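PDB 1XX7: oxetanocin-like protein from Pyrococcus furiosus, which probably removes the phosphate from 2'-deoxyribonucleoside 5'-monophosphates by metal-dependent hydrolysis, working as a homodimer of HD-domain subunits. Local coordinates for residues K18-P23 with S37-S42; M25-K30 with K149-F154; R44-T49 with K70-H75; A80-L85 with E97-A102. All coordinates share one frame; numbering follows the deposited sequence.

Two of the four contacts carry nickel ligands of an all-helical HD domain; the others lie farther away. Contacts 1 and 3 share helix 38-58 and each supplies one histidine to the metal; their centres lie about 13 Å apart, and His41 NE2 comes within 3.8 Å of His75 NE2. Contact 4 sits about 13 Å from contact 1, centre to centre, and meets it where Leu19 CD2 approaches Ala80 N at 3.5 Å. Contact 2 lies about 17 Å from contact 1 between centres, but Pro23 CG packs on Leu28 CD1 at 3.5 Å, and Met25 N probably donates to Asp84 OD2 of contact 4. Contacts 2 and 3 stay about 7 Å apart at their nearest atoms.

Contact 1: K18-P23 with S37-S42; sequences KLKRIP and SVADHS. With NI (nickel (II) ion), chain G.
Leu19 O takes the backbone N-H of Ala39 at 2.9 Å, the shortest polar bond between 18-23 and 37-42. The donor stands well above the carbonyl plane, 49° out of it. One residue earlier in the helix, Val38 N reaches Ile22 O at 3.0 Å, nearly along the C=O axis, so two carbonyls of the loop receive the first N-H groups of helix 38-58. Ser37, the N-cap, completes the helix start: Asp40 N donates to Ser37 OG, and Ser37 N returns a bond to Asp40 OD2 at 3.0 Å. Ser37 OG is also hydrogen-bonded to Asp40 of the second subunit, which ties the cap to that subunit. Beneath the polar layer Val38 turns one methyl to Leu19 and the other to Ile22. CG1, anti to the backbone N (chi1 177°), meets Leu19 CD2 at 3.9 Å, while CG2 lies beside Ile22 CG2, the two side chains pointing the same way. Ala39 CB rests against Leu19 CB at 3.8 Å. Further on, His41 binds nickel through NE2, and Asp135 holds its ND1. The arrangement is a capping box at the start of the helix that brings the first histidine to an HD-type metal site.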
loop_
_atom_site.group_PDB
_atom_site.type_symbol
_atom_site.label_atom_id
_atom_site.label_comp_id
_atom_site.label_asym_id
_atom_site.label_seq_id
_atom_site.Cartn_x
_atom_site.Cartn_y
_atom_site.Cartn_z
ATOM N N LYS A 18 -0.848 17.259 -7.227
ATOM C CA LYS A 18 -0.742 16.088 -8.091
ATOM C C LYS A 18 0.603 15.323 -7.958
ATOM O O LYS A 18 0.641 14.071 -7.991
ATOM C CB LYS A 18 -1.005 16.490 -9.517
ATOM C CG LYS A 18 -2.430 16.801 -9.838
ATOM C CD LYS A 18 -2.494 17.138 -11.351
ATOM C CE LYS A 18 -3.868 17.537 -11.921
ATOM N NZ LYS A 18 -4.914 17.061 -11.024
ATOM N N LEU A 19 1.678 16.080 -7.725
ATOM C CA LEU A 19 2.990 15.496 -7.458
ATOM C C LEU A 19 3.053 14.691 -6.211
ATOM O O LEU A 19 3.975 13.895 -6.076
ATOM C CB LEU A 19 4.089 16.558 -7.378
ATOM C CG LEU A 19 4.354 17.432 -8.598
ATOM C CD1 LEU A 19 5.705 18.168 -8.417
ATOM C CD2 LEU A 19 4.352 16.651 -9.843
ATOM N N LYS A 20 2.095 14.886 -5.279
ATOM C CA LYS A 20 2.072 14.061 -4.066
ATOM C C LYS A 20 1.643 12.633 -4.368
ATOM O O LYS A 20 1.936 11.725 -3.605
ATOM C CB LYS A 20 1.172 14.620 -2.978
ATOM C CG LYS A 20 1.603 15.994 -2.442
ATOM C CD LYS A 20 0.685 16.383 -1.293
ATOM C CE LYS A 20 0.819 17.844 -0.830
ATOM N NZ LYS A 20 0.074 18.025 0.486
ATOM N N ARG A 21 0.944 12.461 -5.459
ATOM C CA ARG A 21 0.319 11.189 -5.807
ATOM C C ARG A 21 0.980 10.498 -6.996
ATOM O O ARG A 21 0.932 9.292 -7.068
ATOM C CB ARG A 21 -1.150 11.413 -6.087
ATOM C CG ARG A 21 -1.785 12.025 -4.897
ATOM C CD ARG A 21 -3.242 12.024 -4.983
ATOM N NE ARG A 21 -3.748 12.804 -6.089
ATOM C CZ ARG A 21 -3.941 14.116 -6.087
ATOM N NH1 ARG A 21 -3.593 14.873 -5.063
ATOM N NH2 ARG A 21 -4.451 14.692 -7.162
ATOM N N ILE A 22 1.595 11.273 -7.890
ATOM C CA ILE A 22 2.261 10.731 -9.072
ATOM C C ILE A 22 3.555 9.985 -8.666
ATOM O O ILE A 22 4.405 10.539 -7.969
ATOM C CB ILE A 22 2.484 11.872 -10.144
ATOM C CG1 ILE A 22 1.129 12.265 -10.740
ATOM C CG2 ILE A 22 3.405 11.421 -11.274
ATOM C CD1 ILE A 22 1.095 13.649 -11.443
ATOM N N PRO A 23 3.643 8.677 -8.990
ATOM C CA PRO A 23 4.849 7.936 -8.614
ATOM C C PRO A 23 6.079 8.217 -9.517
ATOM O O PRO A 23 5.995 8.605 -10.699
ATOM C CB PRO A 23 4.415 6.448 -8.672
ATOM C CG PRO A 23 3.245 6.421 -9.512
ATOM C CD PRO A 23 2.647 7.798 -9.651
ATOM N N SER A 37 6.845 9.428 -4.374
ATOM C CA SER A 37 6.208 10.300 -5.294
ATOM C C SER A 37 7.201 11.321 -5.870
ATOM O O SER A 37 8.365 11.454 -5.406
ATOM C CB SER A 37 5.041 10.995 -4.590
ATOM O OG SER A 37 5.502 11.980 -3.677
ATOM N N VAL A 38 6.727 12.047 -6.880
ATOM C CA VAL A 38 7.525 13.097 -7.494
ATOM C C VAL A 38 7.763 14.260 -6.501
ATOM O O VAL A 38 8.829 14.903 -6.516
ATOM C CB VAL A 38 6.895 13.585 -8.795
ATOM C CG1 VAL A 38 7.712 14.738 -9.402
ATOM C CG2 VAL A 38 6.802 12.444 -9.778
ATOM N N ALA A 39 6.784 14.508 -5.629
ATOM C CA ALA A 39 6.931 15.487 -4.578
ATOM C C ALA A 39 7.947 15.074 -3.516
ATOM O O ALA A 39 8.685 15.914 -3.032
ATOM C CB ALA A 39 5.627 15.745 -3.950
ATOM N N ASP A 40 7.934 13.802 -3.127
ATOM C CA ASP A 40 8.933 13.204 -2.212
ATOM C C ASP A 40 10.354 13.489 -2.751
ATOM O O ASP A 40 11.249 13.962 -2.048
ATOM C CB ASP A 40 8.732 11.675 -2.137
ATOM C CG ASP A 40 7.625 11.241 -1.177
ATOM O OD1 ASP A 40 7.417 11.943 -0.122
ATOM O OD2 ASP A 40 6.958 10.184 -1.501
ATOM N N HIS A 41 10.519 13.138 -4.021
ATOM C CA HIS A 41 11.724 13.321 -4.757
ATOM C C HIS A 41 12.142 14.771 -4.811
ATOM O O HIS A 41 13.284 15.082 -4.503
ATOM C CB HIS A 41 11.500 12.825 -6.193
ATOM C CG HIS A 41 12.527 13.286 -7.140
ATOM N ND1 HIS A 41 13.859 12.983 -6.988
ATOM C CD2 HIS A 41 12.438 14.051 -8.254
ATOM C CE1 HIS A 41 14.551 13.521 -7.975
ATOM N NE2 HIS A 41 13.714 14.160 -8.763
ATOM N N SER A 42 11.207 15.624 -5.223
ATOM C CA SER A 42 11.430 17.050 -5.393
ATOM C C SER A 42 11.729 17.802 -4.116
ATOM O O SER A 42 12.512 18.782 -4.141
ATOM C CB SER A 42 10.230 17.716 -6.064
ATOM O OG SER A 42 10.060 17.246 -7.365
HETATM NI NI NI G . 13.826 15.383 -10.630
#

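Contact 2: M25-K30 with K149-F154; sequences MGWLIK and KNLSEF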
loop_
_atom_site.group_PDB
_atom_site.type_symbol
_atom_site.label_atom_id
_atom_site.label_comp_id
_atom_site.label_asym_id
_atom_site.label_seq_id
_atom_site.Cartn_x
_atom_site.Cartn_y
_atom_site.Cartn_z
ATOM N N MET A 25 8.294 6.585 -11.584
ATOM C CA MET A 25 7.959 5.368 -12.365
ATOM C C MET A 25 9.095 4.365 -12.490
ATOM O O MET A 25 8.855 3.165 -12.471
ATOM C CB MET A 25 7.418 5.727 -13.765
ATOM C CG MET A 25 5.970 6.205 -13.755
ATOM S SD MET A 25 4.680 4.951 -13.320
ATOM C CE MET A 25 5.367 3.518 -13.973
ATOM N N GLY A 26 10.316 4.858 -12.593
ATOM C CA GLY A 26 11.510 4.012 -12.596
ATOM C C GLY A 26 11.469 2.965 -11.475
ATOM O O GLY A 26 11.581 1.769 -11.731
ATOM N N TRP A 27 11.244 3.408 -10.236
ATOM C CA TRP A 27 11.152 2.462 -9.099
ATOM C C TRP A 27 9.997 1.461 -9.323
ATOM O O TRP A 27 10.150 0.262 -9.143
ATOM C CB TRP A 27 10.974 3.193 -7.750
ATOM C CG TRP A 27 11.899 4.389 -7.536
ATOM C CD1 TRP A 27 11.519 5.661 -7.252
ATOM C CD2 TRP A 27 13.351 4.409 -7.604
ATOM N NE1 TRP A 27 12.616 6.470 -7.152
ATOM C CE2 TRP A 27 13.757 5.733 -7.335
ATOM C CE3 TRP A 27 14.340 3.432 -7.861
ATOM C CZ2 TRP A 27 15.114 6.130 -7.325
ATOM C CZ3 TRP A 27 15.718 3.829 -7.846
ATOM C CH2 TRP A 27 16.078 5.169 -7.601
ATOM N N LEU A 28 8.856 1.987 -9.734
ATOM C CA LEU A 28 7.627 1.256 -9.719
ATOM C C LEU A 28 7.677 0.098 -10.701
ATOM O O LEU A 28 7.287 -1.042 -10.384
ATOM C CB LEU A 28 6.490 2.233 -10.014
ATOM C CG LEU A 28 5.035 1.825 -10.125
ATOM C CD1 LEU A 28 4.096 3.029 -10.019
ATOM C CD2 LEU A 28 4.825 1.093 -11.458
ATOM N N ILE A 29 8.214 0.395 -11.868
ATOM C CA ILE A 29 8.407 -0.575 -12.908
ATOM C C ILE A 29 9.470 -1.649 -12.554
ATOM O O ILE A 29 9.360 -2.773 -13.002
ATOM C CB ILE A 29 8.735 0.137 -14.243
ATOM C CG1 ILE A 29 7.500 0.953 -14.682
ATOM C CG2 ILE A 29 9.067 -0.891 -15.319
ATOM C CD1 ILE A 29 7.717 1.889 -15.773
ATOM N N LYS A 30 10.488 -1.268 -11.787
ATOM C CA LYS A 30 11.408 -2.183 -11.207
ATOM C C LYS A 30 10.811 -3.143 -10.155
ATOM O O LYS A 30 11.445 -4.106 -9.813
ATOM C CB LYS A 30 12.573 -1.441 -10.566
ATOM C CG LYS A 30 13.515 -0.823 -11.546
ATOM C CD LYS A 30 14.383 -1.884 -12.157
ATOM C CE LYS A 30 15.282 -1.349 -13.219
ATOM N NZ LYS A 30 16.346 -2.412 -13.447
ATOM N N LYS A 149 17.135 -5.808 -5.626
ATOM C CA LYS A 149 18.393 -6.343 -6.157
ATOM C C LYS A 149 18.654 -5.941 -7.618
ATOM O O LYS A 149 19.608 -6.403 -8.205
ATOM C CB LYS A 149 18.403 -7.888 -6.053
ATOM C CG LYS A 149 18.484 -8.415 -4.615
ATOM C CD LYS A 149 18.550 -9.961 -4.585
ATOM N N ASN A 150 17.794 -5.091 -8.178
ATOM C CA ASN A 150 17.718 -4.832 -9.608
ATOM C C ASN A 150 17.847 -3.343 -9.999
ATOM O O ASN A 150 17.361 -2.921 -11.034
ATOM C CB ASN A 150 16.410 -5.426 -10.152
ATOM C CG ASN A 150 15.109 -4.827 -9.485
ATOM O OD1 ASN A 150 15.125 -4.159 -8.434
ATOM N ND2 ASN A 150 13.991 -5.089 -10.122
ATOM N N LEU A 151 18.524 -2.567 -9.167
ATOM C CA LEU A 151 18.644 -1.124 -9.325
ATOM C C LEU A 151 20.100 -0.641 -9.587
ATOM O O LEU A 151 20.369 0.539 -9.464
ATOM C CB LEU A 151 18.169 -0.429 -8.028
ATOM C CG LEU A 151 16.786 -0.791 -7.491
ATOM C CD1 LEU A 151 16.451 0.176 -6.357
ATOM C CD2 LEU A 151 15.703 -0.710 -8.595
ATOM N N SER A 152 21.026 -1.535 -9.940
ATOM C CA SER A 152 22.446 -1.155 -10.142
ATOM C C SER A 152 22.662 -0.108 -11.246
ATOM O O SER A 152 23.549 0.722 -11.154
ATOM C CB SER A 152 23.284 -2.399 -10.475
ATOM O OG SER A 152 22.925 -2.886 -11.768
ATOM N N GLU A 153 21.855 -0.174 -12.290
ATOM C CA GLU A 153 21.923 0.781 -13.368
ATOM C C GLU A 153 21.789 2.245 -12.899
ATOM O O GLU A 153 22.308 3.157 -13.578
ATOM C CB GLU A 153 20.809 0.500 -14.389
ATOM C CG GLU A 153 19.431 0.714 -13.790
ATOM C CD GLU A 153 18.304 0.431 -14.733
ATOM O OE1 GLU A 153 17.986 1.309 -15.581
ATOM O OE2 GLU A 153 17.716 -0.656 -14.602
ATOM N N PHE A 154 21.074 2.480 -11.781
ATOM C CA PHE A 154 20.758 3.851 -11.365
ATOM C C PHE A 154 22.016 4.568 -10.900
ATOM O O PHE A 154 22.099 5.788 -10.935
ATOM C CB PHE A 154 19.661 3.871 -10.286
ATOM C CG PHE A 154 18.298 3.595 -10.829
ATOM C CD1 PHE A 154 17.615 4.554 -11.531
ATOM C CD2 PHE A 154 17.717 2.347 -10.691
ATOM C CE1 PHE A 154 16.350 4.267 -12.068
ATOM C CE2 PHE A 154 16.464 2.080 -11.204
ATOM C CZ PHE A 154 15.786 3.018 -11.880
#
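Lys30 reaches across to segment 149-154 and runs past Asn150 in the opposite direction. Its NZ donates to Asn150 O at 2.7 Å, nearly in line with the carbonyl, and Asn150 answers through its amide: ND2 gives a hydrogen bond to Lys30 O, also 2.7 Å, in the carbonyl plane on a lone pair. The two residues thus hold each other by their backbone oxygens. A bend at chi2 (-76°) brings Lys30 CD close to Asn150. NZ also forms a salt bridge with Glu153 OE2, tip to tip, although the position of that oxygen is doubtful. The aliphatic part of the lysine packs through CG on Leu151 CD2 at 3.7 Å.

Next to this polar group, Trp27 CZ3 stands over the centre of one face of the Phe154 ring, 3.7 Å above its plane. The planes of the two rings make 42°. Leu151 CD1 meets the same tryptophan corner, 4.0 Å from CZ3, its side chain crossing that of Trp27 at about a right angle.

Farther out, Glu36 accepts from Trp27 NE1, and Tyr143 of helix 123-145 meets the indole edge-to-face. The contact joins the short helix 25-30 to the loop after helix 123-145 by an aromatic cluster bordered by the reciprocal hydrogen bonds of Lys30 and Asn150, on the periphery of the HD domain.

Contact 3: R44-T49 with K70-H75; sequences RVAFIT and KIAIIH. With NI (nickel (II) ion), chain G.
Helices 44-49 and 70-74 run antiparallel, their axes 8.6 Å apart at 164°, and come closest in backbone at Ala46 and Ala72, whose CA atoms are 5.1 Å apart. Small residues permit this: Ala72 CB sits 3.8 Å from Ala46 CA and 4.2 Å from Ala46 CB. Thr49 flanks the same methyl, its OG1 lying 3.8 Å from Ala72 CB. That hydroxyl, anti to the carbonyl carbon of its own residue (chi1 -64°), donates to Val45 O at 2.7 Å. Thr49 N reaches the same oxygen from the opposite face of its plane, so Val45 O is gripped twice. A valine at Thr49 would probably leave Val45 O with the backbone N-H alone of these two donors and cost the helix its hydroxyl bond beside Ala72. Toward the metal, Val45 and His75 meet tip to tip, with CG1 3.7 Å from CE1 of the imidazole.

The ring of His75 is fixed from both nitrogens. ND1 donates to Ala72 O, which lies 5° from the ring plane, and NE2 binds nickel at 2.3 Å, alongside His41, Asp76 and Asp132. Because ND1 carries the proton, NE2 presents its lone pair to the metal, and the bond to Ala72 O would probably make the imidazole a somewhat stronger electron donor to the ion.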
loop_
_atom_site.group_PDB
_atom_site.type_symbol
_atom_site.label_atom_id
_atom_site.label_comp_id
_atom_site.label_asym_id
_atom_site.label_seq_id
_atom_site.Cartn_x
_atom_site.Cartn_y
_atom_site.Cartn_z
ATOM N N ARG A 44 13.476 16.399 -1.549
ATOM C CA ARG A 44 14.892 16.135 -1.195
ATOM C C ARG A 44 15.870 16.760 -2.190
ATOM O O ARG A 44 17.004 17.119 -1.813
ATOM C CB ARG A 44 15.218 14.661 -0.965
ATOM C CG ARG A 44 16.473 14.512 -0.126
ATOM C CD ARG A 44 16.713 13.153 0.426
ATOM N NE ARG A 44 16.960 12.193 -0.632
ATOM C CZ ARG A 44 17.259 10.913 -0.442
ATOM N NH1 ARG A 44 17.455 10.439 0.780
ATOM N NH2 ARG A 44 17.422 10.127 -1.489
ATOM N N VAL A 45 15.442 16.916 -3.434
ATOM C CA VAL A 45 16.237 17.674 -4.427
ATOM C C VAL A 45 16.457 19.157 -3.935
ATOM O O VAL A 45 17.587 19.665 -3.998
ATOM C CB VAL A 45 15.597 17.644 -5.860
ATOM C CG1 VAL A 45 16.310 18.600 -6.819
ATOM C CG2 VAL A 45 15.643 16.248 -6.423
ATOM N N ALA A 46 15.369 19.807 -3.470
ATOM C CA ALA A 46 15.431 21.138 -2.878
ATOM C C ALA A 46 16.346 21.132 -1.680
ATOM O O ALA A 46 17.266 21.982 -1.591
ATOM C CB ALA A 46 14.047 21.647 -2.493
ATOM N N PHE A 47 16.152 20.131 -0.794
ATOM C CA PHE A 47 17.042 19.963 0.343
ATOM C C PHE A 47 18.529 19.812 -0.040
ATOM O O PHE A 47 19.409 20.390 0.607
ATOM C CB PHE A 47 16.606 18.805 1.258
ATOM C CG PHE A 47 17.511 18.604 2.420
ATOM C CD1 PHE A 47 17.400 19.384 3.534
ATOM C CD2 PHE A 47 18.537 17.675 2.377
ATOM C CE1 PHE A 47 18.292 19.209 4.621
ATOM C CE2 PHE A 47 19.389 17.507 3.453
ATOM C CZ PHE A 47 19.251 18.269 4.580
ATOM N N ILE A 48 18.811 18.960 -1.016
ATOM C CA ILE A 48 20.181 18.664 -1.375
ATOM C C ILE A 48 20.790 19.910 -2.023
ATOM O O ILE A 48 21.954 20.229 -1.773
ATOM C CB ILE A 48 20.285 17.459 -2.357
ATOM C CG1 ILE A 48 19.942 16.157 -1.644
ATOM C CG2 ILE A 48 21.706 17.382 -3.007
ATOM C CD1 ILE A 48 19.615 15.039 -2.569
ATOM N N THR A 49 19.995 20.590 -2.840
ATOM C CA THR A 49 20.415 21.844 -3.494
ATOM C C THR A 49 20.913 22.887 -2.458
ATOM O O THR A 49 21.975 23.488 -2.632
ATOM C CB THR A 49 19.263 22.446 -4.381
ATOM O OG1 THR A 49 18.950 21.556 -5.453
ATOM C CG2 THR A 49 19.657 23.807 -4.952
ATOM N N LYS A 70 14.418 28.052 -6.331
ATOM C CA LYS A 70 13.220 28.125 -7.187
ATOM C C LYS A 70 13.256 27.025 -8.264
ATOM O O LYS A 70 12.249 26.395 -8.554
ATOM C CB LYS A 70 13.074 29.464 -7.881
ATOM C CG LYS A 70 12.744 30.655 -7.031
ATOM C CD LYS A 70 12.665 31.890 -7.911
ATOM C CE LYS A 70 12.379 33.139 -7.129
ATOM N NZ LYS A 70 11.918 34.285 -8.018
ATOM N N ILE A 71 14.431 26.799 -8.841
ATOM C CA ILE A 71 14.580 25.802 -9.911
ATOM C C ILE A 71 14.292 24.395 -9.391
ATOM O O ILE A 71 13.616 23.633 -10.045
ATOM C CB ILE A 71 15.999 25.830 -10.533
ATOM C CG1 ILE A 71 16.240 27.139 -11.309
ATOM C CG2 ILE A 71 16.235 24.585 -11.425
ATOM C CD1 ILE A 71 17.724 27.393 -11.653
ATOM N N ALA A 72 14.845 24.074 -8.222
ATOM C CA ALA A 72 14.652 22.798 -7.585
ATOM C C ALA A 72 13.155 22.481 -7.320
ATOM O O ALA A 72 12.718 21.352 -7.508
ATOM C CB ALA A 72 15.414 22.763 -6.305
ATOM N N ILE A 73 12.420 23.503 -6.904
ATOM C CA ILE A 73 10.999 23.449 -6.653
ATOM C C ILE A 73 10.187 23.230 -7.905
ATOM O O ILE A 73 9.275 22.384 -7.906
ATOM C CB ILE A 73 10.502 24.700 -5.892
ATOM C CG1 ILE A 73 11.045 24.683 -4.481
ATOM C CG2 ILE A 73 8.949 24.723 -5.813
ATOM C CD1 ILE A 73 10.991 26.041 -3.813
ATOM N N ILE A 74 10.514 23.932 -8.980
ATOM C CA ILE A 74 9.689 23.825 -10.204
ATOM C C ILE A 74 10.170 22.721 -11.164
ATOM O O ILE A 74 9.495 22.402 -12.115
ATOM C CB ILE A 74 9.552 25.184 -10.928
ATOM C CG1 ILE A 74 10.905 25.716 -11.406
ATOM C CG2 ILE A 74 8.889 26.238 -9.974
ATOM C CD1 ILE A 74 11.364 25.225 -12.725
ATOM N N HIS A 75 11.326 22.115 -10.903
ATOM C CA HIS A 75 11.997 21.387 -11.976
ATOM C C HIS A 75 11.234 20.158 -12.532
ATOM O O HIS A 75 11.352 19.854 -13.724
ATOM C CB HIS A 75 13.417 21.057 -11.591
ATOM C CG HIS A 75 13.556 19.762 -10.885
ATOM N ND1 HIS A 75 13.283 19.618 -9.547
ATOM C CD2 HIS A 75 13.892 18.536 -11.341
ATOM C CE1 HIS A 75 13.444 18.354 -9.202
ATOM N NE2 HIS A 75 13.831 17.678 -10.265
HETATM NI NI NI G . 13.826 15.383 -10.630
#

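Contact 4: A80-L85 with E97-A102; sequences AIITDL and EAEAKA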
loop_
_atom_site.group_PDB
_atom_site.type_symbol
_atom_site.label_atom_id
_atom_site.label_comp_id
_atom_site.label_asym_id
_atom_site.label_seq_id
_atom_site.Cartn_x
_atom_site.Cartn_y
_atom_site.Cartn_z
ATOM N N ALA A 80 3.342 16.951 -13.133
ATOM C CA ALA A 80 1.971 17.020 -12.675
ATOM C C ALA A 80 0.996 16.808 -13.813
ATOM O O ALA A 80 -0.058 16.235 -13.621
ATOM C CB ALA A 80 1.684 18.371 -11.966
ATOM N N ILE A 81 1.377 17.253 -14.994
ATOM C CA ILE A 81 0.599 17.105 -16.241
ATOM C C ILE A 81 1.025 15.892 -17.098
ATOM O O ILE A 81 0.197 15.124 -17.573
ATOM C CB ILE A 81 0.725 18.454 -17.029
ATOM C CG1 ILE A 81 0.396 19.599 -16.049
ATOM C CG2 ILE A 81 -0.143 18.474 -18.258
ATOM C CD1 ILE A 81 -0.016 20.865 -16.645
ATOM N N ILE A 82 2.331 15.714 -17.246
ATOM C CA ILE A 82 2.927 14.736 -18.175
ATOM C C ILE A 82 3.158 13.356 -17.527
ATOM O O ILE A 82 3.277 12.357 -18.242
ATOM C CB ILE A 82 4.284 15.278 -18.709
ATOM C CG1 ILE A 82 4.091 16.569 -19.533
ATOM C CG2 ILE A 82 5.086 14.205 -19.499
ATOM C CD1 ILE A 82 3.023 16.481 -20.632
ATOM N N THR A 83 3.171 13.319 -16.183
ATOM C CA THR A 83 3.669 12.180 -15.370
ATOM C C THR A 83 5.181 12.038 -15.514
ATOM O O THR A 83 5.802 12.722 -16.312
ATOM C CB THR A 83 2.997 10.798 -15.669
ATOM O OG1 THR A 83 3.463 10.274 -16.934
ATOM C CG2 THR A 83 1.488 10.945 -15.679
ATOM N N ASP A 84 5.750 11.158 -14.693
ATOM C CA ASP A 84 7.154 10.901 -14.687
ATOM C C ASP A 84 7.430 9.785 -15.733
ATOM O O ASP A 84 7.374 8.616 -15.427
ATOM C CB ASP A 84 7.581 10.464 -13.278
ATOM C CG ASP A 84 9.061 10.223 -13.167
ATOM O OD1 ASP A 84 9.820 10.801 -13.965
ATOM O OD2 ASP A 84 9.472 9.427 -12.309
ATOM N N LEU A 85 7.728 10.163 -16.961
ATOM C CA LEU A 85 7.977 9.185 -18.001
ATOM C C LEU A 85 9.284 8.419 -17.726
ATOM O O LEU A 85 10.346 9.026 -17.498
ATOM C CB LEU A 85 7.972 9.837 -19.385
ATOM C CG LEU A 85 6.635 10.505 -19.717
ATOM C CD1 LEU A 85 6.690 11.207 -21.075
ATOM C CD2 LEU A 85 5.496 9.517 -19.679
ATOM N N GLU A 97 10.730 18.217 -23.698
ATOM C CA GLU A 97 9.935 19.087 -24.534
ATOM C C GLU A 97 8.481 19.182 -24.054
ATOM O O GLU A 97 7.915 20.265 -23.988
ATOM C CB GLU A 97 9.988 18.603 -25.979
ATOM C CG GLU A 97 9.032 19.357 -26.925
ATOM C CD GLU A 97 8.766 18.617 -28.247
ATOM O OE1 GLU A 97 9.603 17.752 -28.657
ATOM O OE2 GLU A 97 7.713 18.922 -28.873
ATOM N N ALA A 98 7.882 18.043 -23.724
ATOM C CA ALA A 98 6.471 18.009 -23.306
ATOM C C ALA A 98 6.287 18.672 -21.923
ATOM O O ALA A 98 5.299 19.393 -21.698
ATOM C CB ALA A 98 5.941 16.578 -23.322
ATOM N N GLU A 99 7.250 18.483 -21.025
ATOM C CA GLU A 99 7.224 19.182 -19.697
ATOM C C GLU A 99 7.347 20.696 -19.857
ATOM O O GLU A 99 6.649 21.449 -19.168
ATOM C CB GLU A 99 8.335 18.697 -18.751
ATOM C CG GLU A 99 8.188 17.272 -18.216
ATOM C CD GLU A 99 9.265 16.913 -17.138
ATOM O OE1 GLU A 99 9.667 17.782 -16.332
ATOM O OE2 GLU A 99 9.683 15.736 -17.083
ATOM N N ALA A 100 8.233 21.143 -20.762
ATOM C CA ALA A 100 8.447 22.574 -20.976
ATOM C C ALA A 100 7.179 23.207 -21.503
ATOM O O ALA A 100 6.794 24.286 -21.042
ATOM C CB ALA A 100 9.630 22.835 -21.929
ATOM N N LYS A 101 6.506 22.520 -22.437
ATOM C CA LYS A 101 5.245 22.992 -22.965
ATOM C C LYS A 101 4.160 23.057 -21.886
ATOM O O LYS A 101 3.394 24.026 -21.827
ATOM C CB LYS A 101 4.756 22.125 -24.121
ATOM C CG LYS A 101 5.427 22.357 -25.431
ATOM N N ALA A 102 4.057 22.017 -21.069
ATOM C CA ALA A 102 3.058 21.985 -19.989
ATOM C C ALA A 102 3.306 23.128 -19.002
ATOM O O ALA A 102 2.365 23.857 -18.639
ATOM C CB ALA A 102 3.090 20.620 -19.252
#
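Ala102 CB is the bump that Ile81 and Ile82 share. Ile81 lies against it with CB at 3.9 Å, CG2 and CD1 close by, and next to Ile81 comes Ile82 CG1, 4.2 Å from Ala102 CB. Ile82 is the larger knob. Its CG1 lies anti to the carbonyl carbon (chi1 -63°), and a second turn at chi2 (-51°) carries CD1 to the shallow hollow between Ala98 and Ala102, one helical turn apart on helix 95-106. There CD1 rests 4.0 Å from Ala98 CB, and CG1 lies 3.8 Å from Ala98 O. Glu99 borders this hollow with its aliphatic CG, 4.4 Å from Ile82 CG1. An alanine at Ile82 would probably open a gap over Ala98 and the CG of Glu99, where CG1 and CD1 now pack.

The side-chain contacts are apolar, though Ile82 also meets the backbone carbonyl of Ala98. Helix 79-82 ends here: Thr83 leaves helical geometry with a positive phi. Val106 prolongs the Ile81 side along helix 95-106, and Leu15 of helix 10-18 packs on the same isoleucine. Branched side chains set against Ala98 and Ala102 thus dock helix 79-82 onto helix 95-106, within the helical bundle of the HD domain.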